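Local coordinates for protein molinate hydrolase (Gulosibacter molinativorax, PDB 4UB9) that hydrolyses the thiocarbamate herbicide molinate, probably by cleaving a non-peptide carbon-nitrogen bond, and carries a bound zinc ion, at residues 85-90 and 463-468; 136-141 and 399-404; 448-453 and 459-464. One frame throughout, in Å; residues are numbered along the deposited sequence.

Contact 1: 85-90 and 463-468; sequences QGKWIL and TLSHVV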
loop_
_atom_site.group_PDB
_atom_site.type_symbol
_atom_site.label_atom_id
_atom_site.label_comp_id
_atom_site.label_asym_id
_atom_site.label_seq_id
_atom_site.Cartn_x
_atom_site.Cartn_y
_atom_site.Cartn_z
ATOM N N GLN A 85 26.969 -46.549 -26.676
ATOM C CA GLN A 85 27.866 -46.333 -27.794
ATOM C C GLN A 85 27.559 -44.995 -28.413
ATOM O O GLN A 85 26.422 -44.693 -28.699
ATOM C CB GLN A 85 27.635 -47.411 -28.852
ATOM C CG GLN A 85 28.842 -48.265 -29.213
ATOM C CD GLN A 85 29.054 -48.410 -30.716
ATOM O OE1 GLN A 85 28.112 -48.556 -31.491
ATOM N NE2 GLN A 85 30.303 -48.371 -31.132
ATOM N N GLY A 86 28.594 -44.205 -28.645
ATOM C CA GLY A 86 28.441 -42.874 -29.193
ATOM C C GLY A 86 27.900 -41.850 -28.221
ATOM O O GLY A 86 27.499 -40.777 -28.595
ATOM N N LYS A 87 27.918 -42.197 -26.956
ATOM C CA LYS A 87 27.273 -41.406 -25.938
ATOM C C LYS A 87 28.182 -41.113 -24.754
ATOM O O LYS A 87 29.246 -41.675 -24.603
ATOM C CB LYS A 87 25.986 -42.077 -25.485
ATOM C CG LYS A 87 24.903 -42.011 -26.540
ATOM C CD LYS A 87 23.637 -42.732 -26.138
ATOM C CE LYS A 87 22.675 -42.795 -27.307
ATOM N NZ LYS A 87 21.292 -42.445 -26.926
ATOM N N TRP A 88 27.769 -40.163 -23.950
ATOM C CA TRP A 88 28.531 -39.750 -22.798
ATOM C C TRP A 88 27.861 -40.181 -21.504
ATOM O O TRP A 88 26.679 -40.062 -21.328
ATOM C CB TRP A 88 28.783 -38.260 -22.841
ATOM C CG TRP A 88 29.803 -37.887 -23.855
ATOM C CD1 TRP A 88 31.107 -37.552 -23.621
ATOM C CD2 TRP A 88 29.614 -37.798 -25.268
ATOM N NE1 TRP A 88 31.745 -37.261 -24.808
ATOM C CE2 TRP A 88 30.846 -37.394 -25.832
ATOM C CE3 TRP A 88 28.523 -38.005 -26.110
ATOM C CZ2 TRP A 88 31.021 -37.216 -27.202
ATOM C CZ3 TRP A 88 28.690 -37.823 -27.477
ATOM C CH2 TRP A 88 29.940 -37.432 -28.009
ATOM N N ILE A 89 28.679 -40.710 -20.619
ATOM C CA ILE A 89 28.247 -41.200 -19.329
ATOM C C ILE A 89 28.758 -40.276 -18.210
ATOM O O ILE A 89 29.969 -40.143 -18.005
ATOM C CB ILE A 89 28.779 -42.603 -19.039
ATOM C CG1 ILE A 89 28.317 -43.572 -20.126
ATOM C CG2 ILE A 89 28.275 -43.070 -17.676
ATOM C CD1 ILE A 89 29.014 -44.925 -20.085
ATOM N N LEU A 90 27.814 -39.678 -17.484
ATOM C CA LEU A 90 28.105 -38.761 -16.359
ATOM C C LEU A 90 27.537 -39.289 -15.056
ATOM O O LEU A 90 26.653 -40.176 -15.075
ATOM C CB LEU A 90 27.546 -37.387 -16.613
ATOM C CG LEU A 90 28.345 -36.466 -17.534
ATOM C CD1 LEU A 90 28.352 -36.971 -18.985
ATOM C CD2 LEU A 90 27.782 -35.058 -17.487
ATOM N N THR A 463 20.991 -32.945 -23.377
ATOM C CA THR A 463 20.708 -34.035 -24.349
ATOM C C THR A 463 20.561 -35.380 -23.646
ATOM O O THR A 463 21.050 -36.405 -24.128
ATOM C CB THR A 463 21.774 -34.133 -25.462
ATOM O OG1 THR A 463 23.029 -34.517 -24.878
ATOM C CG2 THR A 463 21.929 -32.814 -26.177
ATOM N N LEU A 464 19.804 -35.383 -22.552
ATOM C CA LEU A 464 19.599 -36.610 -21.755
ATOM C C LEU A 464 18.884 -37.730 -22.487
ATOM O O LEU A 464 17.819 -37.524 -22.987
ATOM C CB LEU A 464 18.751 -36.324 -20.529
ATOM C CG LEU A 464 19.434 -35.647 -19.356
ATOM C CD1 LEU A 464 18.361 -35.140 -18.396
ATOM C CD2 LEU A 464 20.355 -36.633 -18.666
ATOM N N SER A 465 19.482 -38.908 -22.485
ATOM C CA SER A 465 18.899 -40.126 -23.064
ATOM C C SER A 465 18.454 -41.080 -22.028
ATOM O O SER A 465 17.490 -41.776 -22.224
ATOM C CB SER A 465 19.941 -40.936 -23.850
ATOM O OG SER A 465 20.332 -40.253 -24.996
ATOM N N HIS A 466 19.214 -41.169 -20.941
ATOM C CA HIS A 466 18.923 -42.125 -19.873
ATOM C C HIS A 466 19.214 -41.529 -18.523
ATOM O O HIS A 466 20.172 -40.774 -18.344
ATOM C CB HIS A 466 19.723 -43.411 -20.036
ATOM C CG HIS A 466 19.475 -44.097 -21.338
ATOM N ND1 HIS A 466 18.525 -45.087 -21.486
ATOM C CD2 HIS A 466 20.003 -43.892 -22.570
ATOM C CE1 HIS A 466 18.494 -45.472 -22.752
ATOM N NE2 HIS A 466 19.372 -44.754 -23.428
ATOM N N VAL A 467 18.411 -41.947 -17.547
ATOM C CA VAL A 467 18.595 -41.531 -16.159
ATOM C C VAL A 467 18.491 -42.747 -15.273
ATOM O O VAL A 467 17.517 -43.476 -15.327
ATOM C CB VAL A 467 17.552 -40.485 -15.713
ATOM C CG1 VAL A 467 17.751 -40.141 -14.246
ATOM C CG2 VAL A 467 17.633 -39.214 -16.559
ATOM N N VAL A 468 19.481 -42.919 -14.418
ATOM C CA VAL A 468 19.560 -44.076 -13.554
ATOM C C VAL A 468 19.826 -43.638 -12.120
ATOM O O VAL A 468 20.744 -42.839 -11.846
ATOM C CB VAL A 468 20.704 -45.002 -13.968
ATOM C CG1 VAL A 468 20.836 -46.186 -13.000
ATOM C CG2 VAL A 468 20.477 -45.505 -15.377
#
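Lys87 reaches toward Ser465 above strand 447-450, which runs between the strand beginning at Trp88 and strand 464-469 and is antiparallel to both. Ser465 and His466 lie together opposite Val449 and form a classic beta bulge, so the lysine meets strand 464-469 where its regular pairing is interrupted. The Lys87 side chain leaves with CG beside its own backbone N (chi1 -71°). It then runs straight as far as CE, past the side chain of Val449, and turns only at its last torsion to bring NZ round. This leaves NZ of Lys87 3.1 Å from Ser465 OG. The hydrogen bond between them is doubtful, because OG sits implausibly close to a carboxylate oxygen of Asp451. The stronger partner of Lys87 is Asp451 itself, whose OD1 forms a salt bridge with NZ, so the serine sits beside that ion pair. His466, the second residue of the bulge, stands near the lysine without touching it, its ND1 hydrogen-bonded to Glu473. The other ring nitrogen, His466 NE2, stays 4.6 Å from Lys87 NZ.

Contact 2: 136-141 and 399-404; sequences GGVTTV and EDHFVW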
loop_
_atom_site.group_PDB
_atom_site.type_symbol
_atom_site.label_atom_id
_atom_site.label_comp_id
_atom_site.label_asym_id
_atom_site.label_seq_id
_atom_site.Cartn_x
_atom_site.Cartn_y
_atom_site.Cartn_z
ATOM N N GLY A 136 15.165 -33.846 -14.978
ATOM C CA GLY A 136 16.339 -33.158 -15.541
ATOM C C GLY A 136 17.684 -33.833 -15.238
ATOM O O GLY A 136 18.742 -33.229 -15.391
ATOM N N GLY A 137 17.652 -35.067 -14.774
ATOM C CA GLY A 137 18.888 -35.831 -14.532
ATOM C C GLY A 137 19.523 -35.639 -13.149
ATOM O O GLY A 137 20.622 -36.138 -12.871
ATOM N N VAL A 138 18.819 -34.916 -12.285
ATOM C CA VAL A 138 19.339 -34.604 -10.968
ATOM C C VAL A 138 18.896 -35.719 -10.032
ATOM O O VAL A 138 17.717 -35.855 -9.751
ATOM C CB VAL A 138 18.855 -33.250 -10.471
ATOM C CG1 VAL A 138 19.339 -32.990 -9.034
ATOM C CG2 VAL A 138 19.323 -32.152 -11.395
ATOM N N THR A 139 19.851 -36.503 -9.565
ATOM C CA THR A 139 19.535 -37.635 -8.702
ATOM C C THR A 139 19.623 -37.295 -7.200
ATOM O O THR A 139 19.072 -38.010 -6.358
ATOM C CB THR A 139 20.462 -38.813 -8.992
ATOM O OG1 THR A 139 21.785 -38.309 -9.238
ATOM C CG2 THR A 139 19.963 -39.588 -10.226
ATOM N N THR A 140 20.318 -36.206 -6.878
ATOM C CA THR A 140 20.406 -35.709 -5.486
ATOM C C THR A 140 20.169 -34.211 -5.408
ATOM O O THR A 140 20.805 -33.436 -6.129
ATOM C CB THR A 140 21.761 -36.026 -4.840
ATOM O OG1 THR A 140 21.987 -37.441 -4.888
ATOM C CG2 THR A 140 21.801 -35.574 -3.387
ATOM N N VAL A 141 19.222 -33.820 -4.541
ATOM C CA VAL A 141 18.979 -32.418 -4.281
ATOM C C VAL A 141 19.222 -32.046 -2.825
ATOM O O VAL A 141 18.878 -32.783 -1.905
ATOM C CB VAL A 141 17.550 -31.949 -4.676
ATOM C CG1 VAL A 141 17.360 -32.031 -6.181
ATOM C CG2 VAL A 141 16.487 -32.727 -3.952
ATOM N N GLU A 399 15.406 -27.432 -15.062
ATOM C CA GLU A 399 16.286 -26.832 -16.075
ATOM C C GLU A 399 17.270 -25.792 -15.539
ATOM O O GLU A 399 18.181 -25.374 -16.248
ATOM C CB GLU A 399 15.439 -26.088 -17.098
ATOM C CG GLU A 399 14.548 -27.003 -17.918
ATOM C CD GLU A 399 13.867 -26.286 -19.074
ATOM O OE1 GLU A 399 14.488 -25.429 -19.727
ATOM O OE2 GLU A 399 12.715 -26.621 -19.350
ATOM N N ASP A 400 17.061 -25.395 -14.296
ATOM C CA ASP A 400 17.867 -24.398 -13.623
ATOM C C ASP A 400 19.383 -24.749 -13.586
ATOM O O ASP A 400 20.218 -23.879 -13.738
ATOM C CB ASP A 400 17.370 -24.242 -12.205
ATOM C CG ASP A 400 17.368 -25.594 -11.417
ATOM O OD1 ASP A 400 16.777 -26.605 -11.889
ATOM O OD2 ASP A 400 17.968 -25.638 -10.313
ATOM N N HIS A 401 19.694 -26.021 -13.391
ATOM C CA HIS A 401 21.072 -26.487 -13.418
ATOM C C HIS A 401 21.739 -26.333 -14.806
ATOM O O HIS A 401 22.919 -25.936 -14.888
ATOM C CB HIS A 401 21.223 -27.902 -12.868
ATOM C CG HIS A 401 20.446 -28.939 -13.605
ATOM N ND1 HIS A 401 19.112 -28.804 -13.909
ATOM C CD2 HIS A 401 20.783 -30.190 -13.990
ATOM C CE1 HIS A 401 18.678 -29.898 -14.508
ATOM N NE2 HIS A 401 19.672 -30.758 -14.570
ATOM N N PHE A 402 21.002 -26.644 -15.879
ATOM C CA PHE A 402 21.507 -26.446 -17.248
ATOM C C PHE A 402 21.810 -24.982 -17.500
ATOM O O PHE A 402 22.866 -24.608 -17.946
ATOM C CB PHE A 402 20.518 -26.910 -18.316
ATOM C CG PHE A 402 20.085 -28.358 -18.200
ATOM C CD1 PHE A 402 20.995 -29.386 -17.996
ATOM C CD2 PHE A 402 18.736 -28.695 -18.327
ATOM C CE1 PHE A 402 20.572 -30.702 -17.866
ATOM C CE2 PHE A 402 18.321 -30.023 -18.232
ATOM C CZ PHE A 402 19.237 -31.024 -17.984
ATOM N N VAL A 403 20.911 -24.139 -17.068
ATOM C CA VAL A 403 21.097 -22.702 -17.206
ATOM C C VAL A 403 22.300 -22.187 -16.415
ATOM O O VAL A 403 23.029 -21.269 -16.852
ATOM C CB VAL A 403 19.825 -21.940 -16.772
ATOM C CG1 VAL A 403 20.030 -20.422 -16.815
ATOM C CG2 VAL A 403 18.666 -22.330 -17.688
ATOM N N TRP A 404 22.479 -22.724 -15.224
ATOM C CA TRP A 404 23.610 -22.317 -14.339
ATOM C C TRP A 404 24.955 -22.569 -15.036
ATOM O O TRP A 404 25.805 -21.695 -15.147
ATOM C CB TRP A 404 23.546 -23.121 -13.023
ATOM C CG TRP A 404 24.503 -22.689 -11.945
ATOM C CD1 TRP A 404 24.215 -21.920 -10.865
ATOM C CD2 TRP A 404 25.875 -23.045 -11.831
ATOM N NE1 TRP A 404 25.325 -21.784 -10.071
ATOM C CE2 TRP A 404 26.360 -22.459 -10.650
ATOM C CE3 TRP A 404 26.743 -23.818 -12.613
ATOM C CZ2 TRP A 404 27.669 -22.602 -10.235
ATOM C CZ3 TRP A 404 28.038 -23.974 -12.196
ATOM C CH2 TRP A 404 28.498 -23.368 -11.011
#
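His401 pushes its imidazole against the loop between helix 122-135 and strand 138-143, and the dense part of the contact is built round this ring. Its NE2 donates a hydrogen bond to the backbone oxygen of Gly136, with NE2 2.8 Å from Gly136 O and an angle of 152° at the hydrogen. The acceptor lies almost in the plane of the imidazole, while NE2 stands 34° off the carbonyl plane. With chi1 at 60°, CG of His401 is wedged between its own backbone N and carbonyl carbon, and the ring swings toward the glycines. Val138 CG2 sits over one face in a CH-pi contact, 3.7 Å from the centroid of the His401 ring; Phe402 CD1 lies over the opposite face, toward the rim. The imidazole is therefore sandwiched as well as bonded. Phe402 also brings CZ to 3.4 Å from Gly136 O, obliquely to the ring. The lack of a side chain at Gly136 leaves room for His401 CE1. A leucine in place of His401 would probably leave the buried carbonyl of Gly136 without its N-H partner and the methyl of Val138 without a flat face to rest on.

The solvent side is much looser. Glu399, the N-cap residue, points away from the loop into an exposed setting, where it pairs with Arg462.

Next in the chain after the bonded Gly136, buried Gly137 has positive phi and is the C' residue of a Schellman motif that closes helix 122-135. The helix leads into strand 138-143, parallel to its neighbour 88-95, with the start of helix 400-410 packed against the junction; this is consistent with the beta-alpha-beta build of the TIM barrel to which the amidohydrolase family belongs.

Contact 3: 448-453 and 459-464; sequences VVLDQD and TNMRTL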
loop_
_atom_site.group_PDB
_atom_site.type_symbol
_atom_site.label_atom_id
_atom_site.label_comp_id
_atom_site.label_asym_id
_atom_site.label_seq_id
_atom_site.Cartn_x
_atom_site.Cartn_y
_atom_site.Cartn_z
ATOM N N VAL A 448 23.745 -40.591 -15.394
ATOM C CA VAL A 448 23.009 -40.117 -16.530
ATOM C C VAL A 448 23.798 -40.324 -17.819
ATOM O O VAL A 448 25.037 -40.346 -17.805
ATOM C CB VAL A 448 22.596 -38.653 -16.420
ATOM C CG1 VAL A 448 21.831 -38.466 -15.142
ATOM C CG2 VAL A 448 23.771 -37.711 -16.494
ATOM N N VAL A 449 23.068 -40.434 -18.927
ATOM C CA VAL A 449 23.659 -40.654 -20.230
ATOM C C VAL A 449 23.178 -39.577 -21.163
ATOM O O VAL A 449 21.969 -39.387 -21.312
ATOM C CB VAL A 449 23.261 -42.033 -20.792
ATOM C CG1 VAL A 449 23.874 -42.247 -22.167
ATOM C CG2 VAL A 449 23.694 -43.151 -19.848
ATOM N N LEU A 450 24.123 -38.884 -21.795
ATOM C CA LEU A 450 23.836 -37.846 -22.773
ATOM C C LEU A 450 24.189 -38.276 -24.191
ATOM O O LEU A 450 25.118 -39.036 -24.410
ATOM C CB LEU A 450 24.646 -36.605 -22.479
ATOM C CG LEU A 450 24.649 -36.075 -21.056
ATOM C CD1 LEU A 450 25.588 -34.889 -20.967
ATOM C CD2 LEU A 450 23.256 -35.651 -20.659
ATOM N N ASP A 451 23.473 -37.713 -25.156
ATOM C CA ASP A 451 23.684 -38.024 -26.583
ATOM C C ASP A 451 24.734 -37.191 -27.245
ATOM O O ASP A 451 25.218 -37.537 -28.296
ATOM C CB ASP A 451 22.411 -37.770 -27.375
ATOM C CG ASP A 451 21.381 -38.809 -27.128
ATOM O OD1 ASP A 451 21.730 -39.852 -26.551
ATOM O OD2 ASP A 451 20.205 -38.567 -27.459
ATOM N N GLN A 452 25.029 -36.046 -26.666
ATOM C CA GLN A 452 26.055 -35.199 -27.209
ATOM C C GLN A 452 27.034 -34.765 -26.166
ATOM O O GLN A 452 26.819 -34.981 -24.978
ATOM C CB GLN A 452 25.445 -34.029 -27.914
ATOM C CG GLN A 452 24.789 -34.482 -29.197
ATOM C CD GLN A 452 24.000 -33.363 -29.810
ATOM O OE1 GLN A 452 24.558 -32.378 -30.295
ATOM N NE2 GLN A 452 22.694 -33.518 -29.829
ATOM N N ASP A 453 28.136 -34.176 -26.634
ATOM C CA ASP A 453 29.317 -33.928 -25.832
ATOM C C ASP A 453 29.214 -32.622 -25.041
ATOM O O ASP A 453 29.327 -31.519 -25.597
ATOM C CB ASP A 453 30.559 -33.881 -26.720
ATOM C CG ASP A 453 31.868 -33.794 -25.920
ATOM O OD1 ASP A 453 31.881 -34.027 -24.689
ATOM O OD2 ASP A 453 32.900 -33.517 -26.540
ATOM N N THR A 459 25.635 -26.538 -23.284
ATOM C CA THR A 459 24.190 -26.738 -23.564
ATOM C C THR A 459 23.838 -28.210 -23.916
ATOM O O THR A 459 22.683 -28.622 -23.785
ATOM C CB THR A 459 23.638 -25.837 -24.699
ATOM O OG1 THR A 459 24.204 -26.240 -25.949
ATOM C CG2 THR A 459 23.981 -24.391 -24.462
ATOM N N ASN A 460 24.820 -28.993 -24.357
ATOM C CA ASN A 460 24.604 -30.446 -24.553
ATOM C C ASN A 460 24.290 -31.232 -23.301
ATOM O O ASN A 460 23.912 -32.416 -23.358
ATOM C CB ASN A 460 25.795 -31.107 -25.244
ATOM C CG ASN A 460 25.902 -30.714 -26.705
ATOM O OD1 ASN A 460 24.903 -30.536 -27.377
ATOM N ND2 ASN A 460 27.121 -30.598 -27.195
ATOM N N MET A 461 24.437 -30.582 -22.170
ATOM C CA MET A 461 23.982 -31.183 -20.899
ATOM C C MET A 461 22.491 -31.526 -20.949
ATOM O O MET A 461 22.031 -32.451 -20.267
ATOM C CB MET A 461 24.245 -30.239 -19.720
ATOM C CG MET A 461 25.714 -30.068 -19.333
ATOM S SD MET A 461 26.434 -31.593 -18.725
ATOM C CE MET A 461 25.442 -31.945 -17.268
ATOM N N ARG A 462 21.772 -30.803 -21.788
ATOM C CA ARG A 462 20.338 -31.047 -21.950
ATOM C C ARG A 462 20.015 -32.332 -22.722
ATOM O O ARG A 462 18.886 -32.730 -22.743
ATOM C CB ARG A 462 19.665 -29.887 -22.649
ATOM C CG ARG A 462 19.631 -28.622 -21.820
ATOM C CD ARG A 462 19.227 -27.426 -22.676
ATOM N NE ARG A 462 19.151 -26.164 -21.924
ATOM C CZ ARG A 462 18.125 -25.776 -21.158
ATOM N NH1 ARG A 462 17.080 -26.552 -21.006
ATOM N NH2 ARG A 462 18.149 -24.603 -20.554
ATOM N N THR A 463 20.991 -32.945 -23.377
ATOM C CA THR A 463 20.708 -34.035 -24.349
ATOM C C THR A 463 20.561 -35.380 -23.646
ATOM O O THR A 463 21.050 -36.405 -24.128
ATOM C CB THR A 463 21.774 -34.133 -25.462
ATOM O OG1 THR A 463 23.029 -34.517 -24.878
ATOM C CG2 THR A 463 21.929 -32.814 -26.177
ATOM N N LEU A 464 19.804 -35.383 -22.552
ATOM C CA LEU A 464 19.599 -36.610 -21.755
ATOM C C LEU A 464 18.884 -37.730 -22.487
ATOM O O LEU A 464 17.819 -37.524 -22.987
ATOM C CB LEU A 464 18.751 -36.324 -20.529
ATOM C CG LEU A 464 19.434 -35.647 -19.356
ATOM C CD1 LEU A 464 18.361 -35.140 -18.396
ATOM C CD2 LEU A 464 20.355 -36.633 -18.666
#
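A chi1 of 65° tucks Thr463 OG1 between its own backbone N and carbonyl carbon, facing Gln452, while Asn460, with CG beside its backbone N, swings its amide toward Asp453. Thr463 OG1 accepts from Gln452 N at 3.1 Å and, weakly, from Asp451 N. It gives its own proton to Asn460 O, 2.7 Å from OG1 and in the plane of that carbonyl, so three polar groups meet at one oxygen. Asp451 N is held more firmly by Thr463 O, 2.9 Å away. This is the connection between antiparallel strands 447-450 and 464-469: a 3-10 segment at 459-462, then an inverse gamma turn centred on Thr463, leading to the non-hydrogen-bonded pair of Leu450 and Leu464. Those two leucines cross obliquely on the same face of the sheet, CD2 of Leu450 lying 3.7 Å from CD2 of Leu464, and Met461 SD comes alongside Leu450 CD1. At the more open end, the amides of Gln452 and Asn460 are inclined by 48°, and their oxygens are not bonded to each other. Asn460 ND2 instead donates to Asp453 O at 2.9 Å, with an angle of 165° at the hydrogen, approaching from above the carbonyl plane.

Overall arrangement
Contacts 1 and 3 lie about 6 Å apart between centres and share Thr463 and Leu464; contact 2 is about 15 Å from the first and 12 Å from the third. Along the chain 85-90 comes first, then 136-141 and 399-404, and finally 448-453 followed by the overlapping 459-464 and 463-468. One mixed sheet connects all three, since strand 88-95 neighbours both 138-143 and 447-450, and 447-450 pairs with 464-469. Leu464 packs on Gly136, and Phe402 CE1 packs against Met461 O. The C-terminal strands are thereby joined to the barrel strands and to helix 400-410, away from the zinc ligands His282 and His302.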